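Local coordinates for replicative DNA helicase (Mycobacterium smegmatis, PDB 6OWN), which carries a self-splicing intein, the domain modelled here, whose excision from the DnaB helicase host is reversibly inhibited by zinc, at residues T15-V20 against R117-D122; V20-H25 against T34-D39; H25-D30 against L127-P132; P47-E52 against R74-L79; F53-A58 against P101-T106. All blocks are in the same frame, centred on the assembly; numbering follows the deposited sequence.

Contact 1: residues T15-V20 against R117-D122. With ZN (zinc ion), chain E.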
# COMPACT_ATOMS: atom_id res chain seq x y z
N THR A 15 11.09 -5.27 4.27
CA THR A 15 11.62 -3.91 4.41
C THR A 15 10.47 -3.04 4.92
O THR A 15 9.43 -3.54 5.35
CB THR A 15 12.22 -3.41 3.09
OG1 THR A 15 12.94 -2.19 3.31
CG2 THR A 15 11.13 -3.14 2.05
N THR A 16 10.66 -1.73 4.89
CA THR A 16 9.58 -0.80 5.22
C THR A 16 9.52 0.27 4.15
O THR A 16 10.45 0.45 3.35
CB THR A 16 9.77 -0.14 6.60
OG1 THR A 16 10.95 0.68 6.61
CG2 THR A 16 9.87 -1.18 7.72
N MET A 17 8.40 1.00 4.14
CA MET A 17 8.28 2.12 3.22
C MET A 17 9.34 3.17 3.50
O MET A 17 9.74 3.90 2.60
CB MET A 17 6.87 2.73 3.30
CG MET A 17 6.63 3.87 2.33
SD MET A 17 6.93 3.41 0.61
CE MET A 17 5.42 2.52 0.22
N GLY A 18 9.82 3.24 4.75
CA GLY A 18 10.86 4.19 5.10
C GLY A 18 12.22 3.82 4.54
O GLY A 18 13.02 4.71 4.22
N ASP A 19 12.49 2.52 4.40
CA ASP A 19 13.80 1.99 4.04
C ASP A 19 13.96 1.62 2.57
O ASP A 19 15.09 1.61 2.06
CB ASP A 19 14.11 0.73 4.85
CG ASP A 19 14.18 0.99 6.34
OD1 ASP A 19 14.69 2.06 6.74
OD2 ASP A 19 13.70 0.13 7.11
N VAL A 20 12.87 1.30 1.86
CA VAL A 20 13.00 0.74 0.52
C VAL A 20 13.59 1.79 -0.42
O VAL A 20 13.25 2.98 -0.34
CB VAL A 20 11.64 0.21 0.03
CG1 VAL A 20 10.62 1.35 -0.10
CG2 VAL A 20 11.79 -0.55 -1.28
N ARG A 117 5.37 8.15 2.26
CA ARG A 117 6.25 8.02 1.10
C ARG A 117 5.61 7.04 0.13
O ARG A 117 4.94 6.10 0.55
CB ARG A 117 7.66 7.55 1.51
CG ARG A 117 8.63 7.27 0.34
CD ARG A 117 10.11 7.36 0.78
NE ARG A 117 11.02 6.98 -0.31
CZ ARG A 117 11.72 5.85 -0.33
NH1 ARG A 117 11.62 5.00 0.68
NH2 ARG A 117 12.51 5.56 -1.35
N CYS A 118 5.80 7.27 -1.17
CA CYS A 118 5.27 6.38 -2.20
C CYS A 118 6.43 5.83 -3.01
O CYS A 118 7.53 6.38 -3.02
CB CYS A 118 4.27 7.10 -3.12
SG CYS A 118 2.86 6.08 -3.76
N VAL A 119 6.18 4.70 -3.69
CA VAL A 119 7.12 4.11 -4.63
C VAL A 119 6.33 3.64 -5.85
O VAL A 119 5.12 3.40 -5.78
CB VAL A 119 7.91 2.91 -4.06
CG1 VAL A 119 8.78 3.33 -2.88
CG2 VAL A 119 6.96 1.79 -3.68
N GLU A 120 7.03 3.52 -6.97
CA GLU A 120 6.48 3.00 -8.21
C GLU A 120 7.24 1.74 -8.61
O GLU A 120 8.47 1.68 -8.47
CB GLU A 120 6.55 4.04 -9.34
CG GLU A 120 5.88 3.62 -10.64
CD GLU A 120 6.12 4.60 -11.79
OE1 GLU A 120 6.77 5.64 -11.57
OE2 GLU A 120 5.65 4.30 -12.91
N VAL A 121 6.50 0.72 -9.06
CA VAL A 121 7.08 -0.55 -9.46
C VAL A 121 6.73 -0.81 -10.93
O VAL A 121 5.84 -0.16 -11.49
CB VAL A 121 6.62 -1.73 -8.57
CG1 VAL A 121 7.08 -1.52 -7.12
CG2 VAL A 121 5.11 -1.88 -8.63
N ASP A 122 7.43 -1.76 -11.56
CA ASP A 122 7.34 -1.90 -13.01
C ASP A 122 6.59 -3.16 -13.49
O ASP A 122 6.78 -3.56 -14.64
CB ASP A 122 8.73 -1.82 -13.65
CG ASP A 122 9.70 -2.88 -13.13
OD1 ASP A 122 9.29 -3.77 -12.35
OD2 ASP A 122 10.89 -2.80 -13.50
ZN ZN E . 3.38 3.85 -3.45

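Contact 2: residues V20-H25 against T34-D39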
# COMPACT_ATOMS: atom_id res chain seq x y z
N VAL A 20 12.87 1.30 1.86
CA VAL A 20 13.00 0.74 0.52
C VAL A 20 13.59 1.79 -0.42
O VAL A 20 13.25 2.98 -0.34
CB VAL A 20 11.64 0.21 0.03
CG1 VAL A 20 10.62 1.35 -0.10
CG2 VAL A 20 11.79 -0.55 -1.28
N ALA A 21 14.48 1.36 -1.30
CA ALA A 21 15.19 2.26 -2.20
C ALA A 21 14.90 1.92 -3.65
O ALA A 21 14.58 0.78 -3.99
CB ALA A 21 16.70 2.20 -1.94
N VAL A 22 15.02 2.92 -4.53
CA VAL A 22 14.93 2.65 -5.96
C VAL A 22 15.99 1.62 -6.32
O VAL A 22 17.13 1.67 -5.86
CB VAL A 22 15.09 3.94 -6.77
CG1 VAL A 22 15.14 3.64 -8.26
CG2 VAL A 22 13.95 4.91 -6.46
N GLY A 23 15.60 0.64 -7.14
CA GLY A 23 16.45 -0.47 -7.47
C GLY A 23 16.26 -1.68 -6.59
O GLY A 23 16.60 -2.79 -7.02
N ASP A 24 15.73 -1.51 -5.38
CA ASP A 24 15.28 -2.64 -4.59
C ASP A 24 14.12 -3.33 -5.30
O ASP A 24 13.57 -2.81 -6.28
CB ASP A 24 14.82 -2.21 -3.20
CG ASP A 24 15.95 -1.73 -2.32
OD1 ASP A 24 17.11 -1.78 -2.77
OD2 ASP A 24 15.68 -1.31 -1.17
N HIS A 25 13.74 -4.50 -4.78
CA HIS A 25 12.60 -5.25 -5.28
C HIS A 25 11.58 -5.45 -4.17
O HIS A 25 11.94 -5.80 -3.04
CB HIS A 25 13.03 -6.62 -5.83
CG HIS A 25 13.71 -6.53 -7.16
ND1 HIS A 25 15.05 -6.25 -7.29
CD2 HIS A 25 13.23 -6.66 -8.42
CE1 HIS A 25 15.37 -6.22 -8.57
NE2 HIS A 25 14.29 -6.47 -9.28
N THR A 34 9.25 -7.55 -8.01
CA THR A 34 8.92 -6.44 -8.90
C THR A 34 9.80 -5.25 -8.51
O THR A 34 9.94 -4.95 -7.32
CB THR A 34 7.42 -6.13 -8.82
OG1 THR A 34 7.05 -5.17 -9.83
CG2 THR A 34 7.01 -5.62 -7.43
N ARG A 35 10.43 -4.61 -9.49
CA ARG A 35 11.45 -3.61 -9.21
C ARG A 35 10.84 -2.25 -8.88
O ARG A 35 9.85 -1.84 -9.49
CB ARG A 35 12.41 -3.47 -10.40
CG ARG A 35 13.56 -2.46 -10.20
CD ARG A 35 14.44 -2.34 -11.44
NE ARG A 35 13.65 -2.01 -12.63
CZ ARG A 35 14.14 -1.53 -13.76
NH1 ARG A 35 15.44 -1.32 -13.90
NH2 ARG A 35 13.31 -1.27 -14.77
N VAL A 36 11.44 -1.57 -7.91
CA VAL A 36 11.09 -0.19 -7.59
C VAL A 36 11.90 0.70 -8.53
O VAL A 36 13.13 0.64 -8.53
CB VAL A 36 11.39 0.14 -6.12
CG1 VAL A 36 11.12 1.61 -5.82
CG2 VAL A 36 10.59 -0.76 -5.17
N VAL A 37 11.20 1.50 -9.34
CA VAL A 37 11.84 2.32 -10.37
C VAL A 37 11.75 3.81 -10.10
O VAL A 37 12.29 4.60 -10.90
CB VAL A 37 11.26 2.02 -11.77
CG1 VAL A 37 11.58 0.57 -12.20
CG2 VAL A 37 9.76 2.28 -11.77
N ALA A 38 11.08 4.23 -9.03
CA ALA A 38 10.88 5.64 -8.71
C ALA A 38 10.27 5.74 -7.32
O ALA A 38 9.60 4.82 -6.86
CB ALA A 38 9.98 6.34 -9.74
N ASP A 39 10.50 6.88 -6.67
CA ASP A 39 9.94 7.09 -5.34
C ASP A 39 9.63 8.57 -5.13
O ASP A 39 9.86 9.41 -6.00
CB ASP A 39 10.90 6.57 -4.25
CG ASP A 39 12.15 7.43 -4.09
OD1 ASP A 39 12.34 8.41 -4.86
OD2 ASP A 39 12.96 7.12 -3.21
O HOH W 1 15.39 5.31 -3.36

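Contact 3: residues H25-D30 against L127-P132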
# COMPACT_ATOMS: atom_id res chain seq x y z
N HIS A 25 13.74 -4.50 -4.78
CA HIS A 25 12.60 -5.25 -5.28
C HIS A 25 11.58 -5.45 -4.17
O HIS A 25 11.94 -5.80 -3.04
CB HIS A 25 13.03 -6.62 -5.83
CG HIS A 25 13.71 -6.53 -7.16
ND1 HIS A 25 15.05 -6.25 -7.29
CD2 HIS A 25 13.23 -6.66 -8.42
CE1 HIS A 25 15.37 -6.22 -8.57
NE2 HIS A 25 14.29 -6.47 -9.28
N LEU A 26 10.31 -5.24 -4.50
CA LEU A 26 9.17 -5.62 -3.69
C LEU A 26 8.54 -6.88 -4.29
O LEU A 26 9.16 -7.55 -5.13
CB LEU A 26 8.18 -4.45 -3.62
CG LEU A 26 8.77 -3.21 -2.97
CD1 LEU A 26 7.79 -2.05 -3.06
CD2 LEU A 26 9.11 -3.52 -1.52
N LEU A 27 7.32 -7.20 -3.88
CA LEU A 27 6.58 -8.34 -4.42
C LEU A 27 5.37 -7.83 -5.18
O LEU A 27 4.64 -6.97 -4.69
CB LEU A 27 6.14 -9.30 -3.30
CG LEU A 27 7.26 -9.98 -2.51
CD1 LEU A 27 6.69 -11.09 -1.61
CD2 LEU A 27 8.33 -10.55 -3.46
N GLY A 28 5.17 -8.36 -6.40
CA GLY A 28 4.07 -7.96 -7.25
C GLY A 28 2.79 -8.71 -6.93
O GLY A 28 2.70 -9.43 -5.93
N PRO A 29 1.77 -8.56 -7.78
CA PRO A 29 0.45 -9.11 -7.45
C PRO A 29 0.42 -10.63 -7.43
O PRO A 29 -0.50 -11.20 -6.84
CB PRO A 29 -0.46 -8.54 -8.54
CG PRO A 29 0.46 -8.33 -9.71
CD PRO A 29 1.79 -7.94 -9.12
N ASP A 30 1.39 -11.28 -8.06
CA ASP A 30 1.54 -12.73 -8.02
C ASP A 30 2.60 -13.18 -7.03
O ASP A 30 2.98 -14.36 -7.04
CB ASP A 30 1.88 -13.24 -9.42
CG ASP A 30 3.13 -12.58 -10.00
OD1 ASP A 30 3.69 -11.65 -9.36
OD2 ASP A 30 3.55 -12.98 -11.10
N LEU A 127 1.21 -2.86 -9.13
CA LEU A 127 0.78 -3.23 -7.79
C LEU A 127 1.93 -3.83 -7.02
O LEU A 127 2.79 -4.50 -7.60
CB LEU A 127 -0.35 -4.25 -7.82
CG LEU A 127 -1.66 -3.96 -8.57
CD1 LEU A 127 -2.61 -5.13 -8.39
CD2 LEU A 127 -2.29 -2.68 -8.07
N TYR A 128 1.94 -3.61 -5.71
CA TYR A 128 2.87 -4.28 -4.81
C TYR A 128 2.13 -4.68 -3.54
O TYR A 128 1.07 -4.15 -3.23
CB TYR A 128 4.10 -3.40 -4.47
CG TYR A 128 3.78 -2.07 -3.81
CD1 TYR A 128 3.51 -0.94 -4.58
CD2 TYR A 128 3.77 -1.93 -2.41
CE1 TYR A 128 3.22 0.28 -3.99
CE2 TYR A 128 3.50 -0.71 -1.81
CZ TYR A 128 3.22 0.39 -2.60
OH TYR A 128 2.93 1.60 -2.01
N LEU A 129 2.71 -5.63 -2.82
CA LEU A 129 2.12 -6.12 -1.58
C LEU A 129 2.59 -5.27 -0.41
O LEU A 129 3.75 -4.84 -0.38
CB LEU A 129 2.48 -7.59 -1.36
CG LEU A 129 2.10 -8.50 -2.54
CD1 LEU A 129 2.41 -9.97 -2.24
CD2 LEU A 129 0.62 -8.34 -2.92
N ALA A 130 1.70 -5.04 0.55
CA ALA A 130 1.97 -4.11 1.65
C ALA A 130 1.38 -4.67 2.93
O ALA A 130 0.38 -5.38 2.91
CB ALA A 130 1.38 -2.71 1.39
N GLY A 131 2.01 -4.32 4.06
CA GLY A 131 1.54 -4.72 5.36
C GLY A 131 1.88 -6.16 5.70
O GLY A 131 2.28 -6.95 4.84
N PRO A 132 1.73 -6.52 6.97
CA PRO A 132 2.02 -7.91 7.36
C PRO A 132 1.08 -8.91 6.70
O PRO A 132 1.43 -10.09 6.61
CB PRO A 132 1.87 -7.90 8.89
CG PRO A 132 0.98 -6.70 9.19
CD PRO A 132 1.29 -5.69 8.11
O HOH W 2 6.00 -5.92 -1.60

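Contact 4: residues P47-E52 against R74-L79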
# COMPACT_ATOMS: atom_id res chain seq x y z
N PRO A 47 -2.85 14.55 4.82
CA PRO A 47 -3.95 13.98 5.62
C PRO A 47 -3.87 12.46 5.61
O PRO A 47 -3.83 11.84 4.55
CB PRO A 47 -5.22 14.49 4.91
CG PRO A 47 -4.76 15.23 3.69
CD PRO A 47 -3.31 14.96 3.49
N CYS A 48 -3.85 11.86 6.80
CA CYS A 48 -3.59 10.44 6.90
C CYS A 48 -4.84 9.69 7.36
O CYS A 48 -5.77 10.27 7.94
CB CYS A 48 -2.41 10.15 7.82
SG CYS A 48 -0.80 10.63 7.05
N TYR A 49 -4.83 8.40 7.06
CA TYR A 49 -5.93 7.48 7.34
C TYR A 49 -5.35 6.16 7.83
O TYR A 49 -4.24 5.78 7.46
CB TYR A 49 -6.78 7.19 6.09
CG TYR A 49 -7.59 8.35 5.57
CD1 TYR A 49 -6.99 9.39 4.88
CD2 TYR A 49 -8.97 8.38 5.74
CE1 TYR A 49 -7.74 10.46 4.41
CE2 TYR A 49 -9.73 9.44 5.27
CZ TYR A 49 -9.11 10.47 4.61
OH TYR A 49 -9.87 11.52 4.13
N VAL A 50 -6.11 5.47 8.68
CA VAL A 50 -5.91 4.05 8.95
C VAL A 50 -6.92 3.27 8.14
O VAL A 50 -8.12 3.57 8.15
CB VAL A 50 -6.05 3.73 10.45
CG1 VAL A 50 -5.51 2.33 10.72
CG2 VAL A 50 -5.32 4.75 11.30
N VAL A 51 -6.44 2.27 7.41
CA VAL A 51 -7.30 1.33 6.70
C VAL A 51 -7.17 -0.00 7.42
O VAL A 51 -6.07 -0.55 7.54
CB VAL A 51 -6.90 1.20 5.22
CG1 VAL A 51 -7.88 0.31 4.47
CG2 VAL A 51 -6.83 2.59 4.56
N GLU A 52 -8.29 -0.51 7.94
CA GLU A 52 -8.30 -1.79 8.64
C GLU A 52 -8.86 -2.87 7.72
O GLU A 52 -9.82 -2.64 6.99
CB GLU A 52 -9.12 -1.69 9.93
CG GLU A 52 -8.43 -0.85 10.99
CD GLU A 52 -9.33 -0.53 12.17
OE1 GLU A 52 -10.52 -0.92 12.14
OE2 GLU A 52 -8.84 0.11 13.12
N ARG A 74 -9.48 3.10 -6.35
CA ARG A 74 -10.03 4.11 -5.46
C ARG A 74 -8.93 4.70 -4.60
O ARG A 74 -8.03 3.98 -4.15
CB ARG A 74 -11.12 3.52 -4.54
CG ARG A 74 -12.35 3.00 -5.28
CD ARG A 74 -13.26 4.15 -5.67
NE ARG A 74 -14.45 3.72 -6.39
CZ ARG A 74 -14.52 3.57 -7.71
NH1 ARG A 74 -13.46 3.82 -8.46
NH2 ARG A 74 -15.66 3.18 -8.28
N ILE A 75 -8.99 6.01 -4.36
CA ILE A 75 -8.06 6.61 -3.40
C ILE A 75 -8.56 6.38 -1.98
O ILE A 75 -9.75 6.12 -1.74
CB ILE A 75 -7.83 8.10 -3.69
CG1 ILE A 75 -9.09 8.92 -3.36
CG2 ILE A 75 -7.40 8.32 -5.15
CD1 ILE A 75 -8.83 10.42 -3.35
N THR A 76 -7.63 6.44 -1.02
CA THR A 76 -7.97 6.16 0.38
C THR A 76 -9.19 6.94 0.84
O THR A 76 -10.08 6.39 1.51
CB THR A 76 -6.77 6.46 1.29
OG1 THR A 76 -5.59 5.78 0.82
CG2 THR A 76 -7.07 6.00 2.70
N ALA A 77 -9.27 8.22 0.46
CA ALA A 77 -10.36 9.10 0.86
C ALA A 77 -11.71 8.66 0.31
O ALA A 77 -12.73 9.25 0.70
CB ALA A 77 -10.07 10.53 0.39
N ASN A 78 -11.75 7.67 -0.58
CA ASN A 78 -12.98 7.16 -1.17
C ASN A 78 -13.24 5.71 -0.81
O ASN A 78 -14.25 5.15 -1.25
CB ASN A 78 -12.93 7.30 -2.69
CG ASN A 78 -13.19 8.72 -3.15
OD1 ASN A 78 -13.88 9.47 -2.47
ND2 ASN A 78 -12.64 9.09 -4.31
N LEU A 79 -12.34 5.08 -0.07
CA LEU A 79 -12.57 3.71 0.39
C LEU A 79 -13.78 3.67 1.31
O LEU A 79 -14.05 4.61 2.06
CB LEU A 79 -11.35 3.18 1.13
CG LEU A 79 -10.08 2.93 0.33
CD1 LEU A 79 -9.04 2.35 1.27
CD2 LEU A 79 -10.36 1.99 -0.84

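Contact 5: residues F53-A58 against P101-T106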
# COMPACT_ATOMS: atom_id res chain seq x y z
N PHE A 53 -8.25 -4.06 7.76
CA PHE A 53 -8.59 -5.15 6.86
C PHE A 53 -9.07 -6.38 7.62
O PHE A 53 -8.76 -6.58 8.80
CB PHE A 53 -7.40 -5.56 5.98
CG PHE A 53 -6.84 -4.44 5.15
CD1 PHE A 53 -7.42 -4.11 3.94
CD2 PHE A 53 -5.74 -3.73 5.58
CE1 PHE A 53 -6.91 -3.08 3.17
CE2 PHE A 53 -5.23 -2.69 4.82
CZ PHE A 53 -5.81 -2.38 3.61
N SER A 54 -9.82 -7.21 6.90
CA SER A 54 -10.43 -8.41 7.47
C SER A 54 -9.42 -9.48 7.84
O SER A 54 -9.75 -10.39 8.59
CB SER A 54 -11.45 -8.99 6.48
OG SER A 54 -10.82 -9.25 5.23
N ASP A 55 -8.19 -9.42 7.33
CA ASP A 55 -7.17 -10.37 7.76
C ASP A 55 -6.53 -9.97 9.09
O ASP A 55 -5.52 -10.56 9.47
CB ASP A 55 -6.10 -10.51 6.67
CG ASP A 55 -5.38 -9.19 6.40
OD1 ASP A 55 -5.73 -8.19 7.03
OD2 ASP A 55 -4.46 -9.16 5.56
N GLY A 56 -7.08 -8.97 9.77
CA GLY A 56 -6.50 -8.54 11.03
C GLY A 56 -5.32 -7.61 10.91
O GLY A 56 -4.56 -7.46 11.88
N THR A 57 -5.11 -6.99 9.75
CA THR A 57 -3.98 -6.08 9.61
C THR A 57 -4.49 -4.67 9.29
O THR A 57 -5.67 -4.46 9.00
CB THR A 57 -3.00 -6.58 8.54
OG1 THR A 57 -3.62 -6.57 7.26
CG2 THR A 57 -2.55 -8.03 8.88
N ALA A 58 -3.59 -3.70 9.37
CA ALA A 58 -3.98 -2.32 9.14
C ALA A 58 -2.81 -1.58 8.51
O ALA A 58 -1.65 -1.90 8.79
CB ALA A 58 -4.39 -1.63 10.45
N PRO A 101 -9.00 -15.78 -1.64
CA PRO A 101 -10.05 -14.96 -1.02
C PRO A 101 -9.56 -13.53 -0.81
O PRO A 101 -8.69 -13.28 0.02
CB PRO A 101 -10.30 -15.66 0.31
CG PRO A 101 -8.97 -16.26 0.65
CD PRO A 101 -8.33 -16.65 -0.65
N ALA A 102 -10.11 -12.59 -1.58
CA ALA A 102 -9.65 -11.21 -1.51
C ALA A 102 -9.92 -10.63 -0.13
O ALA A 102 -11.00 -10.79 0.43
CB ALA A 102 -10.34 -10.36 -2.58
N VAL A 103 -8.91 -9.96 0.43
CA VAL A 103 -9.06 -9.32 1.73
C VAL A 103 -10.09 -8.20 1.62
O VAL A 103 -10.19 -7.52 0.59
CB VAL A 103 -7.69 -8.80 2.22
CG1 VAL A 103 -7.86 -7.75 3.28
CG2 VAL A 103 -6.84 -9.95 2.73
N GLN A 104 -10.89 -8.02 2.67
CA GLN A 104 -11.93 -7.00 2.71
C GLN A 104 -11.53 -5.85 3.64
O GLN A 104 -10.97 -6.07 4.71
CB GLN A 104 -13.25 -7.62 3.18
CG GLN A 104 -14.41 -6.64 3.24
CD GLN A 104 -15.70 -7.32 3.68
OE1 GLN A 104 -16.79 -6.76 3.54
NE2 GLN A 104 -15.59 -8.52 4.22
N ILE A 105 -11.85 -4.63 3.22
CA ILE A 105 -11.70 -3.45 4.07
C ILE A 105 -12.83 -3.44 5.08
O ILE A 105 -14.01 -3.46 4.71
CB ILE A 105 -11.69 -2.17 3.23
CG1 ILE A 105 -10.44 -2.12 2.35
CG2 ILE A 105 -11.80 -0.93 4.13
CD1 ILE A 105 -10.61 -1.26 1.14
N THR A 106 -12.49 -3.41 6.36
CA THR A 106 -13.52 -3.39 7.39
C THR A 106 -13.74 -2.02 8.01
O THR A 106 -14.82 -1.78 8.56
CB THR A 106 -13.19 -4.41 8.48
OG1 THR A 106 -11.89 -4.13 9.02
CG2 THR A 106 -13.17 -5.81 7.89

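Contact 1: residues T15-V20 against R117-D122
Arg117 turns two nitrogens on one oxygen, the carbonyl O of Val20: NH1 lies 2.8 Å and NH2 2.9 Å from Val20 O. This acceptor sits in the guanidinium plane between the two N-H groups, and N-H...O angles of 146° and 142° show the price of sharing, for neither hydrogen can aim straight at it. NH1 adds a weak hydrogen bond to Met17 O at 2.9 Å. An extended chain from CG to NE, with CG anti to the backbone N (chi1 175°), carries the flat head past Met17 to the turn that follows strand 13-16. Arginine suits the place because it has length and several N-H groups to spend on carbonyls of that turn; NE also meets Thr40 O, while a salt bridge from NH2 to Asp39 probably balances the charge of this buried residue. The turn is drawn tight by Thr16 O, which accepts from both Asp19 N and Val20 N.

Beside this polar grip, Met17 and two valines supply mainly apolar contacts. Met17 is bent at chi2 and chi3, and its SD lies 3.3 Å from Arg117 O and 4.0 Å from Val119 CG1. The same CG1 meets CG1 of Val20 tip to tip at 3.9 Å, beta-branched valine being well suited to a strand that must present a compact apolar surface. Cys118, whose CB points away from the turn, puts SG 2.3 Å from a zinc ion. The arrangement thus ties an early turn to a late strand in the all-beta HINT fold of inteins, right beside one of its zinc sites.

Contact 2: residues V20-H25 against T34-D39
The His25 ring lies across the start of the Arg35 side chain, with CG of Arg35 over one of its faces. Its CD2 and NE2 atoms lie against the paired strand, CD2 3.6 Å from Arg35 CA and NE2 3.7 Å from Arg35 CB. The ring and guanidinium planes are only 22° apart, yet the charged end of Arg35 bends off at chi3 to a salt bridge with Asp122, so it is the aliphatic part that meets the imidazole. Val36 points toward the facing segment: its CG2 crosses to CG2 of Val20 at 4.1 Å, while its CG1 approaches the backbone of Val22. Val22 splays its two methyls along the strand, CG1 anti to the backbone N (chi1 174°) and 3.6 Å from Val36 O, CG2 against Ala38 and the carboxylate of Asp39.

These side chains flank a type II beta turn, Ala21 to Asp24, leading into strand 25-27, the edge strand that pairs antiparallel with strand 33-39. Gly23 fills the third turn position with phi 94°, where a side chain would jam against the preceding carbonyl. Two backbone hydrogen bonds lock the turn to the strand: Gly23 N gives to Val36 O at 2.8 Å, and Val36 N gives to Asp24 O at 3.0 Å. Aspartate suits the last position of the turn, since Asp24 OD2 takes the N-H of Ala21 from above its carboxylate plane. Toward the other end a water accepts from Val22 N and donates to OD2 of Asp39, an oxygen also held in a salt bridge by Arg117.

Contact 3: residues H25-D30 against L127-P132
Leu27 and Leu129 meet at the apolar centre, CB of Leu27 lying 3.9 Å from CD1 of Leu129. Leu26 and Tyr128 lie alongside one another and point the same way, with CD1 of Leu26 4.1 Å from CD2 of the ring. Tyr128 has CG between its backbone N and carbonyl carbon (chi1 59°), which carries the phenol away from segment 25-30 to within about 3 Å of a bound zinc, in the site that includes Cys118. Farther along, the rigid ring of Pro29 sets CB 4.0 Å from CD1 of Leu127. Glycine is apt at position 28, because at these backbone angles a side chain would collide with the Pro29 ring. Gly28 O rests against CG of Leu129.

Outside this apolar layer the backbones are joined by one direct hydrogen bond, Leu129 N to Leu27 O at 3.0 Å. The same oxygen receives a CA-H...O contact from Tyr128 CA at 3.2 Å. A water extends the join, accepting from Leu27 N and donating to Leu129 O. A regular pairing cannot develop, since the short strands run at 79° to each other. Strand 25-27 is the edge of a four-stranded antiparallel sheet, beside strand 33-39, whereas strand 127-130 pairs with strand 135-138; Pro9 of strand 7-10 touches both Leu27 and Leu129.

Contact 4: residues P47-E52 against R74-L79
Tyr49 and Thr76 are brought together by their first torsions: Tyr49 CG stands beside its backbone N (chi1 -68°), and Thr76 CG2 lies anti to its backbone N, with OG1 beside that N and anti to the carbonyl carbon (chi1 -53°). The two side chains slide past each other in opposite directions, so that the threonine methyl reaches the root of the tyrosine, CG2 lying 3.6 Å from Tyr49 CB and 3.7 Å from CG. In the HINT fold expected of an intein, this joins strand 48-53, inside a four-stranded antiparallel sheet, to the short 3-10 turn that follows the hairpin of strands 66-69 and 72-75.

Threonine serves two sides at once. Its methyl faces Tyr49 and Val51, while OG1 is engaged with Trp67 NE1 and with the carbonyl oxygens of Asp62 and His65, so the hydroxyl is satisfied within the core. The 3-10 turn is shaped by Asn78 N bonding to Ile75 O at 2.8 Å and Leu79 N to Thr76 O at 3.1 Å. It brings the small Ala77 up to the outer part of the phenol, CB 3.9 Å from Tyr49 OH; a different zinc ion from the one at Cys118 lies about 3 Å from the tyrosine side chain.

No hydrogen bond crosses between the segments, which meet through van der Waals contacts. Val51, two residues after Tyr49 and on the same side of the strand, spreads both methyls toward the turn. CG2 meets Thr76 CG2 at 3.9 Å, and Leu79 crosses Val51 at about a right angle, its CD1 4.0 Å from both CG1 and CG2.

Contact 5: residues F53-A58 against P101-T106
Phe53 and Ile105 form an antiparallel non-hydrogen-bonded pair, CA to CA 4.5 Å, just where the chain leaves strand 48-53 through a type I turn from Phe53 to Gly56. Their side chains run alongside each other on one face of the sheet, with CE1 of Phe53 3.7 Å from CG1 of Ile105. Val103 comes across Phe53 at about a right angle and presses its CG1 3.5 Å from Phe53 CB, its other methyl, CG2, touching the carboxylate of Asp55. Val135 also touches Phe53 and Val103, so these apolar side chains are packed between the sheet and strand 135-138.

The turn belongs to the hairpin between strands 48-53 and 58-62 and lies beside the start of strand 103-111. Serine lets the pairing go on where the strand itself has ended: Ser54 N gives to Gln104 O at 2.7 Å, nearly along the C=O axis, and Ser54 OG takes the N-H of Gln104 at 2.8 Å with an angle of 161°. The hydroxyl gets there by sitting between its backbone N and carbonyl carbon (chi1 56°), thereby doing the work of a backbone carbonyl. Thr106 adds its CG2 methyl against the Ser54 backbone. Gly56, with phi 81°, turns the chain where a CB would strike the preceding carbonyl oxygen. Asp55 braces the bend as an Asx turn, its OD1 accepting from Thr57 N at 3.0 Å and Thr57 OG1 at 2.7 Å, both on the same face of the carboxylate plane.

How the contacts relate
Contacts 1, 2 and 3 cluster round the four-stranded sheet that contains strands 116-121, 33-39 and 25-27. The centre of contact 1 is about 7 Å from that of contact 2, with which it shares Val20; contacts 2 and 3 share His25. Contacts 4 and 5, centres about 14 Å apart, meet in the other four-stranded sheet, through neighbouring strands 48-53 and 103-111. Pro132 of contact 3 touches Thr57 of contact 5, linking the two groups. Along the chain contact 2 closes before contacts 4 and 5 open, and the segments of these two alternate. Contacts 1 and 3 bring early and late parts of the intein together, while the chain between them builds contacts 4 and 5.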